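Local coordinates for carbonic anhydrase (Coccomyxa sp. PA, PDB 3UCJ), which probably catalyses the reversible hydration of carbon dioxide to hydrogencarbonate, as a zinc-dependent carbonic anhydrase of the beta class, at residues T89-K94 against S168-A173; G185-P190 against K196-P201; K200-T203 against D207-A210. One frame throughout, in Å; residues are numbered along the deposited sequence. Where two conformers were deposited one is given.

Interaction 1. Residues T89-K94 against S168-A173; sequences TVDHLK and SPIVQA
Asp91 OD1 is gripped by two groups: a water that donates to it over 2.6 Å, and the guanidinium of Arg177, with which it forms a salt bridge. The same water gives its other proton to the backbone oxygen of Ile170, 2.8 Å away, and so ties helix 80-92 to helix 169-176 where no direct hydrogen bond joins the two segments. Asp91 CG stands beside its own backbone N, chi1 -68°, which brings the carboxylate nearer to the second helix than the start of the side chain would suggest.

The apolar half of the contact rests on one methyl. Ile170 CG2, anti to its backbone N, meets the branch point of the valine, with Val90 CB at 3.6 Å and both Val90 methyls only slightly farther. Asp91 OD1 lies 4.2 Å from this same CG2, so the methyl also lies near the carboxylate. Leu181 covers Val90 from a loop, and Leu86 and Glu87 of helix 80-92 also touch Ile170.

The second helix is started by Ser168 as N-cap: Val171 N donates to Ser168 OG at 3.1 Å with an N-H...O angle of 161°. Only 132 Å² is buried in all, and the chemistry implies a junction in which a small apolar touch is supplemented by a charged oxygen that reaches the neighbouring helix through water.

Interaction 2. Residues G185-P190 against K196-P201; sequences GIVYTP and KELIKP
Val187 and Lys196 exchange two backbone hydrogen bonds in the antiparallel beta hairpin of strands 182-189 and 194-202, the latter being the outermost strand of the chain's mixed sheet on this side. Lys196 N reaches Val187 O over 2.8 Å and Val187 N reaches Lys196 O over 3.0 Å. Ile186 and Glu197 form the next, non-hydrogen-bonded pair, with their CA atoms 4.6 Å apart. Beyond them the outer strand turns a corner at Leu198 and Ile199, and regular pairing gives way to two bonds on one oxygen.

On the face shared by Val187 and Lys196, Val187 CG1 lies between its own backbone N and carbonyl carbon, chi1 64°. That rotation sets it 3.7 Å from Leu198 CD1 and at the same distance from Lys196 CE, on the aliphatic stem of a lysine whose chain bends at chi3. Lys196 NZ goes on to a hydrogen bond with Tyr104 OH.

Helix 146-167 covers Val187 through Val154 and, at the corner, Leu198 through Val158, while Leu9 of the third subunit covers Ile186 and Glu197. Val187 is also about 5 Å, side chain to side chain, from the zinc ligand His103. At the corner, Gly185 O accepts from one face of its carbonyl plane a bent hydrogen bond from Leu198 N (2.9 Å, 132° at the hydrogen) and a straighter one from Ile199 N (3.1 Å, 165°).

Interaction 3. Residues K200-T203 against D207-A210; sequences KPIT and DAGA
Pro201 O comes within 3.6 Å of Asp207 OD1, the first approach of the strand end to helix 205-211; the two oxygens, both acceptors, are near neighbours and not bonded, and the proline ring itself stays farther off. Ala7 of the third subunit packs on Pro201 and also on Thr203.

Ile202 follows and supplies the apolar part. Its CA sits 3.7 Å from Asp207 CB, the backbones being close enough here for the two CA atoms to lie 5.1 Å apart. Ile202 CG2 points anti to the backbone N and meets Ala208 CB at 3.7 Å, methyl to methyl. The residue also touches Leu211 of the same helix and Val162 and Cys166 of helix 146-167, so this buried side chain lies in contact with both helices.

Thr203 closes the segment with two bonds to one oxygen. Its N donates to Asp207 OD1 over 2.8 Å, arriving on the anti side and 18° out of the carboxylate plane. Its hydroxyl donates as well, with OG1 2.7 Å from Asp207 OD1, but from above that plane, tilted 47°. With chi1 59° OG1 lies between the backbone N and the carbonyl carbon, on the side of the residue where its own N-H already meets Asp207 OD1. An alanine in place of Asp207 removes that acceptor, and would probably leave both donors of Thr203 without their mate and the hydroxyl free to turn.

A single acceptor oxygen thus holds both the backbone and the side chain of Thr203, linking the strand end to helix 205-211 across the short connection between them.

In the fold
Interaction 1 closes before interaction 2 opens, and interaction 3 begins on the stretch where interaction 2 ends. Helix 169-176 of interaction 1 is followed in the chain by strand 182-189 of interaction 2, although their centres are about 22 Å apart and their nearest atoms about 11 Å. Interactions 2 and 3, with centres about 14 Å apart, share Lys200 and Pro201 on strand 194-202, which leaves the hairpin and runs into helix 205-211. Interaction 3 lies about 17 Å, centre to centre, from interaction 1. Together they follow the chain from a helix pair to the sheet's outer strand and its exit. Interactions 2 and 3 both touch the third subunit, and interaction 1 the second, so this region contributes to two subunit interfaces of the tetramer.

Interaction 1. Residues T89-K94 against S168-A173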
loop_
_atom_site.group_PDB
_atom_site.type_symbol
_atom_site.label_atom_id
_atom_site.label_comp_id
_atom_site.label_asym_id
_atom_site.label_seq_id
_atom_site.Cartn_x
_atom_site.Cartn_y
_atom_site.Cartn_z
ATOM N N THR A 89 8.322 -9.896 14.377
ATOM C CA THR A 89 9.600 -10.196 14.967
ATOM C C THR A 89 9.777 -9.464 16.294
ATOM O O THR A 89 10.271 -10.104 17.242
ATOM C CB THR A 89 10.854 -9.887 14.088
ATOM O OG1 THR A 89 10.779 -8.516 13.707
ATOM C CG2 THR A 89 10.839 -10.853 12.852
ATOM N N VAL A 90 9.385 -8.192 16.369
ATOM C CA VAL A 90 9.665 -7.410 17.571
ATOM C C VAL A 90 8.657 -7.833 18.673
ATOM O O VAL A 90 9.037 -8.023 19.860
ATOM C CB VAL A 90 9.591 -5.889 17.316
ATOM C CG1 VAL A 90 9.603 -5.097 18.594
ATOM C CG2 VAL A 90 10.772 -5.384 16.379
ATOM N N ASP A 91 7.394 -7.934 18.301
ATOM C CA ASP A 91 6.344 -8.104 19.307
ATOM C C ASP A 91 6.141 -9.559 19.720
ATOM O O ASP A 91 5.796 -9.850 20.928
ATOM C CB ASP A 91 5.033 -7.540 18.835
ATOM C CG ASP A 91 5.036 -6.029 18.722
ATOM O OD1 ASP A 91 6.015 -5.344 19.084
ATOM O OD2 ASP A 91 3.980 -5.484 18.352
ATOM N N HIS A 92 6.307 -10.510 18.803
ATOM C CA HIS A 92 6.010 -11.885 19.109
ATOM C C HIS A 92 7.232 -12.714 19.254
ATOM O O HIS A 92 7.399 -13.460 20.229
ATOM C CB HIS A 92 5.129 -12.482 18.034
ATOM C CG HIS A 92 3.755 -11.923 18.010
ATOM N ND1 HIS A 92 2.696 -12.528 18.649
ATOM C CD2 HIS A 92 3.247 -10.852 17.364
ATOM C CE1 HIS A 92 1.588 -11.846 18.411
ATOM N NE2 HIS A 92 1.901 -10.816 17.646
ATOM N N LEU A 93 8.159 -12.587 18.334
ATOM C CA LEU A 93 9.375 -13.362 18.520
ATOM C C LEU A 93 10.369 -12.777 19.565
ATOM O O LEU A 93 11.307 -13.499 19.949
ATOM C CB LEU A 93 10.083 -13.554 17.202
ATOM C CG LEU A 93 9.279 -14.367 16.169
ATOM C CD1 LEU A 93 10.183 -14.627 14.957
ATOM C CD2 LEU A 93 8.813 -15.787 16.752
ATOM N N LYS A 94 10.231 -11.472 19.843
ATOM C CA LYS A 94 11.117 -10.677 20.701
ATOM C C LYS A 94 12.544 -10.831 20.256
ATOM O O LYS A 94 13.466 -11.184 21.041
ATOM C CB LYS A 94 10.901 -11.028 22.215
ATOM C CG LYS A 94 9.454 -10.977 22.612
ATOM C CD LYS A 94 9.236 -11.804 23.942
ATOM C CE LYS A 94 7.745 -12.029 24.295
ATOM N NZ LYS A 94 7.213 -10.788 24.950
ATOM N N SER A 168 10.014 3.914 13.752
ATOM C CA SER A 168 8.830 3.157 13.470
ATOM C C SER A 168 7.976 3.009 14.705
ATOM O O SER A 168 8.531 2.923 15.822
ATOM C CB SER A 168 9.105 1.795 12.929
ATOM O OG SER A 168 9.807 0.870 13.835
ATOM N N PRO A 169 6.651 2.944 14.517
ATOM C CA PRO A 169 5.810 2.802 15.725
ATOM C C PRO A 169 6.150 1.541 16.475
ATOM O O PRO A 169 6.056 1.546 17.720
ATOM C CB PRO A 169 4.365 2.765 15.164
ATOM C CG PRO A 169 4.459 3.590 13.864
ATOM C CD PRO A 169 5.843 3.200 13.310
ATOM N N ILE A 170 6.543 0.494 15.792
ATOM C CA ILE A 170 6.824 -0.804 16.363
ATOM C C ILE A 170 8.057 -0.654 17.274
ATOM O O ILE A 170 8.017 -1.094 18.416
ATOM C CB ILE A 170 7.177 -1.870 15.272
ATOM C CG1 ILE A 170 5.984 -2.144 14.260
ATOM C CG2 ILE A 170 7.728 -3.163 15.939
ATOM C CD1 ILE A 170 4.650 -2.175 14.849
ATOM N N VAL A 171 9.157 -0.108 16.730
ATOM C CA VAL A 171 10.411 0.015 17.539
ATOM C C VAL A 171 10.242 0.994 18.697
ATOM O O VAL A 171 10.797 0.747 19.827
ATOM C CB VAL A 171 11.607 0.369 16.639
ATOM C CG1 VAL A 171 12.818 0.759 17.482
ATOM C CG2 VAL A 171 11.939 -0.769 15.781
ATOM N N GLN A 172 9.505 2.075 18.430
ATOM C CA GLN A 172 9.292 3.131 19.383
ATOM C C GLN A 172 8.441 2.554 20.542
ATOM O O GLN A 172 8.759 2.806 21.725
ATOM C CB GLN A 172 8.609 4.333 18.814
ATOM C CG GLN A 172 9.588 5.288 18.062
ATOM C CD GLN A 172 10.590 5.923 19.055
ATOM O OE1 GLN A 172 10.182 6.404 20.143
ATOM N NE2 GLN A 172 11.874 5.912 18.703
ATOM N N ALA A 173 7.421 1.759 20.213
ATOM C CA ALA A 173 6.597 1.151 21.254
ATOM C C ALA A 173 7.442 0.162 22.096
ATOM O O ALA A 173 7.258 0.144 23.328
ATOM C CB ALA A 173 5.306 0.507 20.651
HETATM O O HOH W 1 5.913 -2.739 19.406
#

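Interaction 2. Residues G185-P190 against K196-P201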
loop_
_atom_site.group_PDB
_atom_site.type_symbol
_atom_site.label_atom_id
_atom_site.label_comp_id
_atom_site.label_asym_id
_atom_site.label_seq_id
_atom_site.Cartn_x
_atom_site.Cartn_y
_atom_site.Cartn_z
ATOM N N GLY A 185 23.143 -0.195 11.253
ATOM C CA GLY A 185 23.322 0.141 9.868
ATOM C C GLY A 185 24.529 -0.527 9.283
ATOM O O GLY A 185 25.656 -0.236 9.728
ATOM N N ILE A 186 24.366 -1.434 8.330
ATOM C CA ILE A 186 25.501 -2.109 7.719
ATOM C C ILE A 186 25.400 -2.081 6.199
ATOM O O ILE A 186 24.314 -1.746 5.607
ATOM C CB ILE A 186 25.608 -3.572 8.202
ATOM C CG1 ILE A 186 24.268 -4.340 7.957
ATOM C CG2 ILE A 186 25.894 -3.623 9.651
ATOM C CD1 ILE A 186 24.422 -5.916 8.102
ATOM N N VAL A 187 26.514 -2.399 5.536
ATOM C CA VAL A 187 26.535 -2.366 4.075
ATOM C C VAL A 187 27.388 -3.556 3.557
ATOM O O VAL A 187 28.376 -3.937 4.217
ATOM C CB VAL A 187 27.056 -0.989 3.563
ATOM C CG1 VAL A 187 28.545 -0.770 4.003
ATOM C CG2 VAL A 187 26.895 -0.932 2.087
ATOM N N TYR A 188 26.978 -4.197 2.479
ATOM C CA TYR A 188 27.677 -5.324 1.924
ATOM C C TYR A 188 28.279 -5.004 0.553
ATOM O O TYR A 188 27.658 -4.310 -0.249
ATOM C CB TYR A 188 26.663 -6.443 1.782
ATOM C CG TYR A 188 27.097 -7.698 1.137
ATOM C CD1 TYR A 188 27.851 -8.644 1.849
ATOM C CD2 TYR A 188 26.753 -7.983 -0.172
ATOM C CE1 TYR A 188 28.214 -9.818 1.310
ATOM C CE2 TYR A 188 27.120 -9.178 -0.742
ATOM C CZ TYR A 188 27.874 -10.092 0.028
ATOM O OH TYR A 188 28.235 -11.271 -0.490
ATOM N N THR A 189 29.427 -5.605 0.251
ATOM C CA THR A 189 30.068 -5.436 -1.093
ATOM C C THR A 189 29.953 -6.715 -1.906
ATOM O O THR A 189 30.571 -7.717 -1.551
ATOM C CB THR A 189 31.539 -4.994 -0.958
ATOM O OG1 THR A 189 31.555 -3.801 -0.176
ATOM C CG2 THR A 189 32.129 -4.722 -2.352
ATOM N N PRO A 190 29.079 -6.746 -2.944
ATOM C CA PRO A 190 28.869 -7.997 -3.607
ATOM C C PRO A 190 30.204 -8.564 -4.119
ATOM O O PRO A 190 30.379 -9.790 -4.126
ATOM C CB PRO A 190 27.969 -7.623 -4.809
ATOM C CG PRO A 190 27.164 -6.474 -4.273
ATOM C CD PRO A 190 28.093 -5.718 -3.369
ATOM N N LYS A 196 30.524 -4.251 6.039
ATOM C CA LYS A 196 31.075 -3.181 6.880
ATOM C C LYS A 196 30.001 -2.519 7.757
ATOM O O LYS A 196 28.853 -2.356 7.344
ATOM C CB LYS A 196 31.825 -2.173 5.970
ATOM C CG LYS A 196 32.068 -0.782 6.490
ATOM C CD LYS A 196 32.923 0.033 5.417
ATOM C CE LYS A 196 32.110 0.307 4.142
ATOM N NZ LYS A 196 32.791 1.128 3.056
ATOM N N GLU A 197 30.375 -2.156 8.976
ATOM C CA GLU A 197 29.506 -1.432 9.869
ATOM C C GLU A 197 29.523 0.075 9.594
ATOM O O GLU A 197 30.529 0.773 9.864
ATOM C CB GLU A 197 29.823 -1.770 11.337
ATOM C CG GLU A 197 28.941 -1.118 12.401
ATOM C CD GLU A 197 29.353 -1.526 13.818
ATOM O OE1 GLU A 197 30.579 -1.613 14.046
ATOM O OE2 GLU A 197 28.507 -1.793 14.701
ATOM N N LEU A 198 28.406 0.602 9.083
ATOM C CA LEU A 198 28.272 2.043 8.848
ATOM C C LEU A 198 27.861 2.840 10.034
ATOM O O LEU A 198 28.280 3.995 10.182
ATOM C CB LEU A 198 27.218 2.297 7.765
ATOM C CG LEU A 198 27.569 2.720 6.362
ATOM C CD1 LEU A 198 29.059 2.424 5.840
ATOM C CD2 LEU A 198 26.429 2.311 5.341
ATOM N N ILE A 199 26.961 2.302 10.850
ATOM C CA ILE A 199 26.540 3.004 12.020
ATOM C C ILE A 199 26.629 2.048 13.212
ATOM O O ILE A 199 26.201 0.894 13.104
ATOM C CB ILE A 199 25.072 3.523 11.921
ATOM C CG1 ILE A 199 24.816 4.269 10.584
ATOM C CG2 ILE A 199 24.771 4.376 13.132
ATOM C CD1 ILE A 199 23.338 4.588 10.410
ATOM N N LYS A 200 27.138 2.551 14.360
ATOM C CA LYS A 200 27.382 1.659 15.483
ATOM C C LYS A 200 26.004 1.302 16.058
ATOM O O LYS A 200 24.984 1.900 15.633
ATOM C CB LYS A 200 28.298 2.334 16.534
ATOM C CG LYS A 200 29.777 2.021 16.299
ATOM C CD LYS A 200 30.377 2.999 15.315
ATOM C CE LYS A 200 30.912 4.331 16.004
ATOM N NZ LYS A 200 32.448 4.445 15.945
ATOM N N PRO A 201 25.938 0.333 16.984
ATOM C CA PRO A 201 24.627 -0.093 17.465
ATOM C C PRO A 201 23.833 1.036 18.103
ATOM O O PRO A 201 24.426 1.887 18.822
ATOM C CB PRO A 201 24.989 -1.162 18.505
ATOM C CG PRO A 201 26.269 -1.758 17.989
ATOM C CD PRO A 201 27.018 -0.576 17.475
HETATM O O HOH W 2 23.036 1.438 13.829
#

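Interaction 3. Residues K200-T203 against D207-A210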
loop_
_atom_site.group_PDB
_atom_site.type_symbol
_atom_site.label_atom_id
_atom_site.label_comp_id
_atom_site.label_asym_id
_atom_site.label_seq_id
_atom_site.Cartn_x
_atom_site.Cartn_y
_atom_site.Cartn_z
ATOM N N LYS A 200 27.138 2.551 14.360
ATOM C CA LYS A 200 27.382 1.659 15.483
ATOM C C LYS A 200 26.004 1.302 16.058
ATOM O O LYS A 200 24.984 1.900 15.633
ATOM C CB LYS A 200 28.298 2.334 16.534
ATOM C CG LYS A 200 29.777 2.021 16.299
ATOM C CD LYS A 200 30.377 2.999 15.315
ATOM C CE LYS A 200 30.912 4.331 16.004
ATOM N NZ LYS A 200 32.448 4.445 15.945
ATOM N N PRO A 201 25.938 0.333 16.984
ATOM C CA PRO A 201 24.627 -0.093 17.465
ATOM C C PRO A 201 23.833 1.036 18.103
ATOM O O PRO A 201 24.426 1.887 18.822
ATOM C CB PRO A 201 24.989 -1.162 18.505
ATOM C CG PRO A 201 26.269 -1.758 17.989
ATOM C CD PRO A 201 27.018 -0.576 17.475
ATOM N N ILE A 202 22.495 1.060 17.872
ATOM C CA ILE A 202 21.580 2.019 18.447
ATOM C C ILE A 202 20.639 1.207 19.289
ATOM O O ILE A 202 19.916 0.334 18.744
ATOM C CB ILE A 202 20.760 2.813 17.359
ATOM C CG1 ILE A 202 21.729 3.718 16.563
ATOM C CG2 ILE A 202 19.684 3.701 18.044
ATOM C CD1 ILE A 202 21.306 4.214 15.224
ATOM N N THR A 203 20.691 1.395 20.624
ATOM C CA THR A 203 19.943 0.531 21.510
ATOM C C THR A 203 18.846 1.321 22.086
ATOM O O THR A 203 18.087 0.801 22.881
ATOM C CB THR A 203 20.819 -0.017 22.739
ATOM O OG1 THR A 203 21.282 1.131 23.437
ATOM C CG2 THR A 203 21.964 -0.856 22.282
ATOM N N ASP A 207 21.398 6.517 22.245
ATOM C CA ASP A 207 22.349 6.233 21.174
ATOM C C ASP A 207 21.962 6.895 19.838
ATOM O O ASP A 207 22.818 7.239 19.032
ATOM C CB ASP A 207 22.405 4.751 20.859
ATOM C CG ASP A 207 23.011 3.928 21.973
ATOM O OD1 ASP A 207 22.829 2.707 21.941
ATOM O OD2 ASP A 207 23.684 4.516 22.850
ATOM N N ALA A 208 20.667 6.949 19.564
ATOM C CA ALA A 208 20.205 7.506 18.263
ATOM C C ALA A 208 20.571 8.997 18.141
ATOM O O ALA A 208 20.985 9.442 17.081
ATOM C CB ALA A 208 18.724 7.279 18.130
ATOM N N GLY A 209 20.396 9.758 19.236
ATOM C CA GLY A 209 20.847 11.184 19.288
ATOM C C GLY A 209 22.343 11.352 19.059
ATOM O O GLY A 209 22.792 12.310 18.392
ATOM N N ALA A 210 23.113 10.385 19.542
ATOM C CA ALA A 210 24.557 10.376 19.317
ATOM C C ALA A 210 24.960 9.936 17.930
ATOM O O ALA A 210 25.949 10.442 17.439
ATOM C CB ALA A 210 25.291 9.475 20.327
#